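Local structure of ABC-type transport system, sugar-family extracellular solute-binding protein (6HNI) at residues 23-35 and 57-70. The protein binds tyrosine, probably as the extracellular substrate-binding lipoprotein of an ABC transporter, and has adhesive properties. The protein carries 1 engineered substitution. Sequence-based numbering, arbitrary orientation.
Sequences VKKIGITQLVEHP and ENIDIDFQNAQNDM. With TYR (tyrosine), chain B; EDO (1,2-ethanediol), chain E.
Ile28 and Phe63 lie side by side on one face of the parallel strands 24-30 and 59-65, joined by eight backbone hydrogen bonds from Lys24 N to Ala66 N. Packing is tight on the side lined by Ile26, Ile28 and Gln30. With CG1 anti to the carbonyl carbon (chi1 -58°), Ile28 leans CD1 off the sheet to 3.5 Å from Ile61 CG2; its other branch, CG2, lies 3.8 Å from Phe63 CD1, at the ring edge. Gln30 meets the same edge, OE1 being 3.3 Å from Phe63 CE1, with amide and ring planes 73° apart. The amide's NE2 donates to Val32 O from above the carbonyl plane and also to Asp38, which helps fix its rotation.

Beyond the strands, Leu31 O accepts from Asn68 N (2.8 Å), tying the type I' turn 66-69 to the loop before His34. The looser, wetter margin is at Glu33 and Asn65: a water bridges Glu33 OE2 and Asn65 ND2, and a 1,2-ethanediol, probably from crystallisation, takes hydrogen bonds from Glu33 N and Asn65 ND2. On the other sheet face, Gln64 NE2 donates to the syn lone pair of Asp62 OD1, while Asp62 OD2 pairs with Lys85.

His34, N-cap of helix 35-50 at the start of the crossover, borders the bound tyrosine; its NE2 bonds to Asn218. Helix 35-50 covers the isoleucine face, completing the right-handed beta-alpha-beta unit; helix 70-82 packs on the other, and strand 87-91 flanks 24-30, leaving 59-65 at the edge of one lobe's five-stranded parallel sheet in this periplasmic-binding-protein-like fold, its C-terminal strand ends leading to the ligand pocket.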
loop_
_atom_site.group_PDB
_atom_site.type_symbol
_atom_site.label_atom_id
_atom_site.label_comp_id
_atom_site.label_asym_id
_atom_site.label_seq_id
_atom_site.Cartn_x
_atom_site.Cartn_y
_atom_site.Cartn_z
ATOM N N VAL A 23 2.049 -28.032 -15.571
ATOM C CA VAL A 23 2.047 -26.531 -15.568
ATOM C C VAL A 23 1.385 -26.065 -14.257
ATOM O O VAL A 23 0.252 -26.474 -13.965
ATOM C CB VAL A 23 1.234 -25.977 -16.787
ATOM C CG1 VAL A 23 1.060 -24.458 -16.724
ATOM C CG2 VAL A 23 1.860 -26.417 -18.117
ATOM N N LYS A 24 2.078 -25.226 -13.475
ATOM C CA LYS A 24 1.520 -24.698 -12.243
ATOM C C LYS A 24 0.645 -23.499 -12.599
ATOM O O LYS A 24 1.034 -22.650 -13.405
ATOM C CB LYS A 24 2.660 -24.302 -11.265
ATOM C CG LYS A 24 3.526 -25.473 -10.716
ATOM C CD LYS A 24 2.703 -26.340 -9.792
ATOM C CE LYS A 24 3.322 -27.665 -9.462
ATOM N NZ LYS A 24 4.391 -27.588 -8.473
ATOM N N LYS A 25 -0.547 -23.484 -12.006
ATOM C CA LYS A 25 -1.532 -22.416 -12.265
ATOM C C LYS A 25 -1.592 -21.454 -11.073
ATOM O O LYS A 25 -1.839 -21.857 -9.947
ATOM C CB LYS A 25 -2.909 -23.025 -12.559
ATOM C CG LYS A 25 -2.805 -23.998 -13.754
ATOM C CD LYS A 25 -4.047 -24.758 -14.167
ATOM C CE LYS A 25 -3.689 -25.769 -15.274
ATOM N NZ LYS A 25 -2.859 -26.901 -14.765
ATOM N N ILE A 26 -1.245 -20.223 -11.388
ATOM C CA ILE A 26 -1.148 -19.165 -10.387
ATOM C C ILE A 26 -2.275 -18.183 -10.689
ATOM O O ILE A 26 -2.440 -17.730 -11.780
ATOM C CB ILE A 26 0.212 -18.440 -10.453
ATOM C CG1 ILE A 26 1.387 -19.432 -10.261
ATOM C CG2 ILE A 26 0.214 -17.253 -9.487
ATOM C CD1 ILE A 26 2.716 -18.741 -10.433
ATOM N N GLY A 27 -3.021 -17.845 -9.642
ATOM C CA GLY A 27 -4.005 -16.737 -9.717
ATOM C C GLY A 27 -3.454 -15.505 -9.032
ATOM O O GLY A 27 -2.961 -15.624 -7.904
ATOM N N ILE A 28 -3.520 -14.363 -9.741
ATOM C CA ILE A 28 -3.128 -13.089 -9.118
ATOM C C ILE A 28 -4.425 -12.271 -8.965
ATOM O O ILE A 28 -5.126 -12.078 -9.915
ATOM C CB ILE A 28 -2.149 -12.303 -9.974
ATOM C CG1 ILE A 28 -0.853 -13.114 -10.278
ATOM C CG2 ILE A 28 -1.830 -10.969 -9.286
ATOM C CD1 ILE A 28 0.221 -12.361 -11.014
ATOM N N THR A 29 -4.662 -11.901 -7.717
ATOM C CA THR A 29 -5.875 -11.071 -7.383
ATOM C C THR A 29 -5.374 -9.738 -6.861
ATOM O O THR A 29 -4.727 -9.650 -5.836
ATOM C CB THR A 29 -6.801 -11.829 -6.432
ATOM O OG1 THR A 29 -7.894 -10.913 -6.058
ATOM C CG2 THR A 29 -6.197 -12.304 -5.164
ATOM N N GLN A 30 -5.687 -8.697 -7.635
ATOM C CA GLN A 30 -5.257 -7.339 -7.312
ATOM C C GLN A 30 -6.502 -6.434 -7.113
ATOM O O GLN A 30 -7.412 -6.482 -7.910
ATOM C CB GLN A 30 -4.403 -6.784 -8.443
ATOM C CG GLN A 30 -3.788 -5.431 -8.176
ATOM C CD GLN A 30 -2.863 -4.928 -9.271
ATOM O OE1 GLN A 30 -2.101 -5.726 -9.873
ATOM N NE2 GLN A 30 -2.826 -3.616 -9.494
ATOM N N LEU A 31 -6.506 -5.641 -6.045
ATOM C CA LEU A 31 -7.718 -4.833 -5.769
ATOM C C LEU A 31 -8.080 -3.838 -6.880
ATOM O O LEU A 31 -9.253 -3.738 -7.284
ATOM C CB LEU A 31 -7.508 -4.136 -4.439
ATOM C CG LEU A 31 -8.594 -3.116 -4.032
ATOM C CD1 LEU A 31 -9.891 -3.855 -3.868
ATOM C CD2 LEU A 31 -8.107 -2.448 -2.772
ATOM N N VAL A 32 -7.077 -3.099 -7.335
ATOM C CA VAL A 32 -7.255 -1.975 -8.243
ATOM C C VAL A 32 -5.885 -1.615 -8.835
ATOM O O VAL A 32 -4.883 -1.907 -8.225
ATOM C CB VAL A 32 -7.908 -0.762 -7.494
ATOM C CG1 VAL A 32 -6.962 -0.197 -6.460
ATOM C CG2 VAL A 32 -8.406 0.311 -8.482
ATOM N N GLU A 33 -5.848 -0.927 -9.963
ATOM C CA GLU A 33 -4.635 -0.233 -10.419
ATOM C C GLU A 33 -4.404 1.063 -9.622
ATOM O O GLU A 33 -5.123 2.100 -9.783
ATOM C CB GLU A 33 -4.732 0.101 -11.896
ATOM C CG GLU A 33 -4.835 -1.088 -12.825
ATOM C CD GLU A 33 -5.158 -0.686 -14.252
ATOM O OE1 GLU A 33 -5.136 0.517 -14.549
ATOM O OE2 GLU A 33 -5.423 -1.576 -15.086
ATOM N N HIS A 34 -3.450 1.027 -8.720
ATOM C CA HIS A 34 -2.785 2.236 -8.199
ATOM C C HIS A 34 -1.273 1.905 -8.167
ATOM O O HIS A 34 -0.927 0.713 -8.197
ATOM C CB HIS A 34 -3.370 2.841 -6.905
ATOM C CG HIS A 34 -3.227 2.053 -5.627
ATOM N ND1 HIS A 34 -2.066 2.032 -4.881
ATOM C CD2 HIS A 34 -4.166 1.425 -4.867
ATOM C CE1 HIS A 34 -2.291 1.364 -3.757
ATOM N NE2 HIS A 34 -3.568 1.012 -3.706
ATOM N N PRO A 35 -0.388 2.909 -8.175
ATOM C CA PRO A 35 1.006 2.593 -8.517
ATOM C C PRO A 35 1.675 1.539 -7.684
ATOM O O PRO A 35 2.400 0.661 -8.227
ATOM C CB PRO A 35 1.721 3.941 -8.430
ATOM C CG PRO A 35 0.639 4.925 -8.832
ATOM C CD PRO A 35 -0.620 4.364 -8.229
ATOM N N GLU A 57 4.751 -21.067 -20.452
ATOM C CA GLU A 57 5.706 -22.188 -20.531
ATOM C C GLU A 57 5.448 -23.228 -19.428
ATOM O O GLU A 57 4.729 -24.190 -19.659
ATOM C CB GLU A 57 7.165 -21.683 -20.587
ATOM C CG GLU A 57 7.455 -20.884 -21.863
ATOM C CD GLU A 57 8.926 -20.578 -22.113
ATOM O OE1 GLU A 57 9.774 -20.896 -21.249
ATOM O OE2 GLU A 57 9.239 -20.017 -23.193
ATOM N N ASN A 58 6.007 -23.042 -18.242
ATOM C CA ASN A 58 5.786 -24.002 -17.118
ATOM C C ASN A 58 4.884 -23.438 -16.011
ATOM O O ASN A 58 4.603 -24.112 -14.987
ATOM C CB ASN A 58 7.109 -24.462 -16.530
ATOM C CG ASN A 58 8.000 -23.308 -16.102
ATOM O OD1 ASN A 58 7.863 -22.160 -16.584
ATOM N ND2 ASN A 58 8.927 -23.603 -15.202
ATOM N N ILE A 59 4.420 -22.206 -16.229
ATOM C CA ILE A 59 3.332 -21.638 -15.393
ATOM C C ILE A 59 2.275 -21.039 -16.280
ATOM O O ILE A 59 2.532 -20.715 -17.439
ATOM C CB ILE A 59 3.807 -20.638 -14.330
ATOM C CG1 ILE A 59 4.391 -19.371 -14.955
ATOM C CG2 ILE A 59 4.722 -21.324 -13.336
ATOM C CD1 ILE A 59 4.718 -18.286 -13.949
ATOM N N ASP A 60 1.091 -20.891 -15.679
ATOM C CA ASP A 60 -0.009 -20.134 -16.241
ATOM C C ASP A 60 -0.431 -19.104 -15.199
ATOM O O ASP A 60 -0.757 -19.465 -14.097
ATOM C CB ASP A 60 -1.203 -21.022 -16.517
ATOM C CG ASP A 60 -2.393 -20.213 -16.985
ATOM O OD1 ASP A 60 -2.405 -19.902 -18.187
ATOM O OD2 ASP A 60 -3.278 -19.840 -16.152
ATOM N N ILE A 61 -0.348 -17.847 -15.590
ATOM C CA ILE A 61 -0.754 -16.743 -14.698
ATOM C C ILE A 61 -2.142 -16.233 -15.136
ATOM O O ILE A 61 -2.301 -15.784 -16.268
ATOM C CB ILE A 61 0.297 -15.626 -14.715
ATOM C CG1 ILE A 61 1.680 -16.123 -14.251
ATOM C CG2 ILE A 61 -0.141 -14.490 -13.829
ATOM C CD1 ILE A 61 2.778 -15.069 -14.337
ATOM N N ASP A 62 -3.119 -16.281 -14.212
ATOM C CA ASP A 62 -4.487 -15.771 -14.418
ATOM C C ASP A 62 -4.580 -14.502 -13.544
ATOM O O ASP A 62 -4.778 -14.566 -12.311
ATOM C CB ASP A 62 -5.450 -16.859 -13.938
ATOM C CG ASP A 62 -6.915 -16.515 -14.074
ATOM O OD1 ASP A 62 -7.249 -15.387 -14.505
ATOM O OD2 ASP A 62 -7.742 -17.425 -13.740
ATOM N N PHE A 63 -4.386 -13.356 -14.189
ATOM C CA PHE A 63 -4.462 -12.054 -13.512
ATOM C C PHE A 63 -5.899 -11.519 -13.501
ATOM O O PHE A 63 -6.572 -11.460 -14.558
ATOM C CB PHE A 63 -3.566 -11.047 -14.222
ATOM C CG PHE A 63 -3.696 -9.651 -13.662
ATOM C CD1 PHE A 63 -3.102 -9.335 -12.441
ATOM C CD2 PHE A 63 -4.420 -8.691 -14.309
ATOM C CE1 PHE A 63 -3.237 -8.089 -11.857
ATOM C CE2 PHE A 63 -4.595 -7.403 -13.737
ATOM C CZ PHE A 63 -3.977 -7.113 -12.520
ATOM N N GLN A 64 -6.331 -11.103 -12.317
ATOM C CA GLN A 64 -7.692 -10.562 -12.107
ATOM C C GLN A 64 -7.635 -9.305 -11.258
ATOM O O GLN A 64 -7.078 -9.291 -10.160
ATOM C CB GLN A 64 -8.607 -11.577 -11.429
ATOM C CG GLN A 64 -8.811 -12.876 -12.197
ATOM C CD GLN A 64 -9.692 -12.725 -13.411
ATOM O OE1 GLN A 64 -10.621 -11.923 -13.395
ATOM N NE2 GLN A 64 -9.494 -13.567 -14.443
ATOM N N ASN A 65 -8.208 -8.240 -11.808
ATOM C CA ASN A 65 -8.298 -6.919 -11.164
ATOM C C ASN A 65 -9.760 -6.715 -10.746
ATOM O O ASN A 65 -10.669 -6.841 -11.554
ATOM C CB ASN A 65 -7.834 -5.888 -12.159
ATOM C CG ASN A 65 -7.826 -4.450 -11.622
ATOM O OD1 ASN A 65 -8.325 -4.141 -10.546
ATOM N ND2 ASN A 65 -7.266 -3.554 -12.409
ATOM N N ALA A 66 -9.955 -6.408 -9.470
ATOM C CA ALA A 66 -11.315 -6.149 -8.926
ATOM C C ALA A 66 -11.859 -4.768 -9.257
ATOM O O ALA A 66 -12.997 -4.482 -8.927
ATOM C CB ALA A 66 -11.348 -6.356 -7.450
ATOM N N GLN A 67 -11.019 -3.903 -9.809
ATOM C CA GLN A 67 -11.387 -2.508 -10.099
ATOM C C GLN A 67 -11.993 -1.784 -8.897
ATOM O O GLN A 67 -12.962 -0.987 -9.039
ATOM C CB GLN A 67 -12.290 -2.452 -11.327
ATOM C CG GLN A 67 -11.617 -2.919 -12.605
ATOM C CD GLN A 67 -12.544 -2.818 -13.797
ATOM O OE1 GLN A 67 -13.255 -3.756 -14.116
ATOM N NE2 GLN A 67 -12.575 -1.659 -14.429
ATOM N N ASN A 68 -11.392 -2.017 -7.742
ATOM C CA ASN A 68 -11.756 -1.410 -6.455
ATOM C C ASN A 68 -13.102 -1.832 -5.907
ATOM O O ASN A 68 -13.584 -1.246 -4.931
ATOM C CB ASN A 68 -11.630 0.132 -6.447
ATOM C CG ASN A 68 -10.582 0.633 -5.475
ATOM O OD1 ASN A 68 -10.101 -0.093 -4.604
ATOM N ND2 ASN A 68 -10.235 1.907 -5.603
ATOM N N ASP A 69 -13.717 -2.845 -6.488
ATOM C CA ASP A 69 -15.042 -3.330 -6.072
ATOM C C ASP A 69 -14.884 -4.464 -5.055
ATOM O O ASP A 69 -14.392 -5.563 -5.398
ATOM C CB ASP A 69 -15.776 -3.869 -7.306
ATOM C CG ASP A 69 -17.220 -4.226 -7.025
ATOM O OD1 ASP A 69 -17.984 -3.309 -6.697
ATOM O OD2 ASP A 69 -17.560 -5.433 -7.076
ATOM N N MET A 70 -15.332 -4.271 -3.832
ATOM C CA MET A 70 -15.177 -5.291 -2.800
ATOM C C MET A 70 -15.863 -6.612 -3.104
ATOM O O MET A 70 -15.222 -7.676 -2.928
ATOM C CB MET A 70 -15.521 -4.795 -1.403
ATOM C CG MET A 70 -14.621 -3.664 -0.951
ATOM S SD MET A 70 -12.879 -4.071 -0.828
ATOM C CE MET A 70 -12.204 -2.432 -1.054
HETATM N N TYR B . -1.201 -1.124 2.572
HETATM C CA TYR B . -2.411 -1.321 1.753
HETATM C C TYR B . -3.141 -2.571 2.219
HETATM O O TYR B . -4.084 -2.975 1.549
HETATM C CB TYR B . -2.129 -1.241 0.239
HETATM C CG TYR B . -1.679 0.115 -0.193
HETATM C CD1 TYR B . -2.589 1.211 -0.131
HETATM C CD2 TYR B . -0.408 0.402 -0.591
HETATM C CE1 TYR B . -2.167 2.476 -0.446
HETATM C CE2 TYR B . 0.030 1.668 -0.915
HETATM C CZ TYR B . -0.882 2.746 -0.832
HETATM O OH TYR B . -0.460 4.024 -1.142
HETATM O OXT TYR B . -2.852 -3.087 3.278
HETATM C C1 EDO E . -8.804 0.519 -12.386
HETATM O O1 EDO E . -8.078 -0.639 -11.868
HETATM C C2 EDO E . -10.071 0.864 -11.591
HETATM O O2 EDO E . -11.275 0.802 -12.356
HETATM O O HOH W 1 -4.902 -4.003 -14.417
#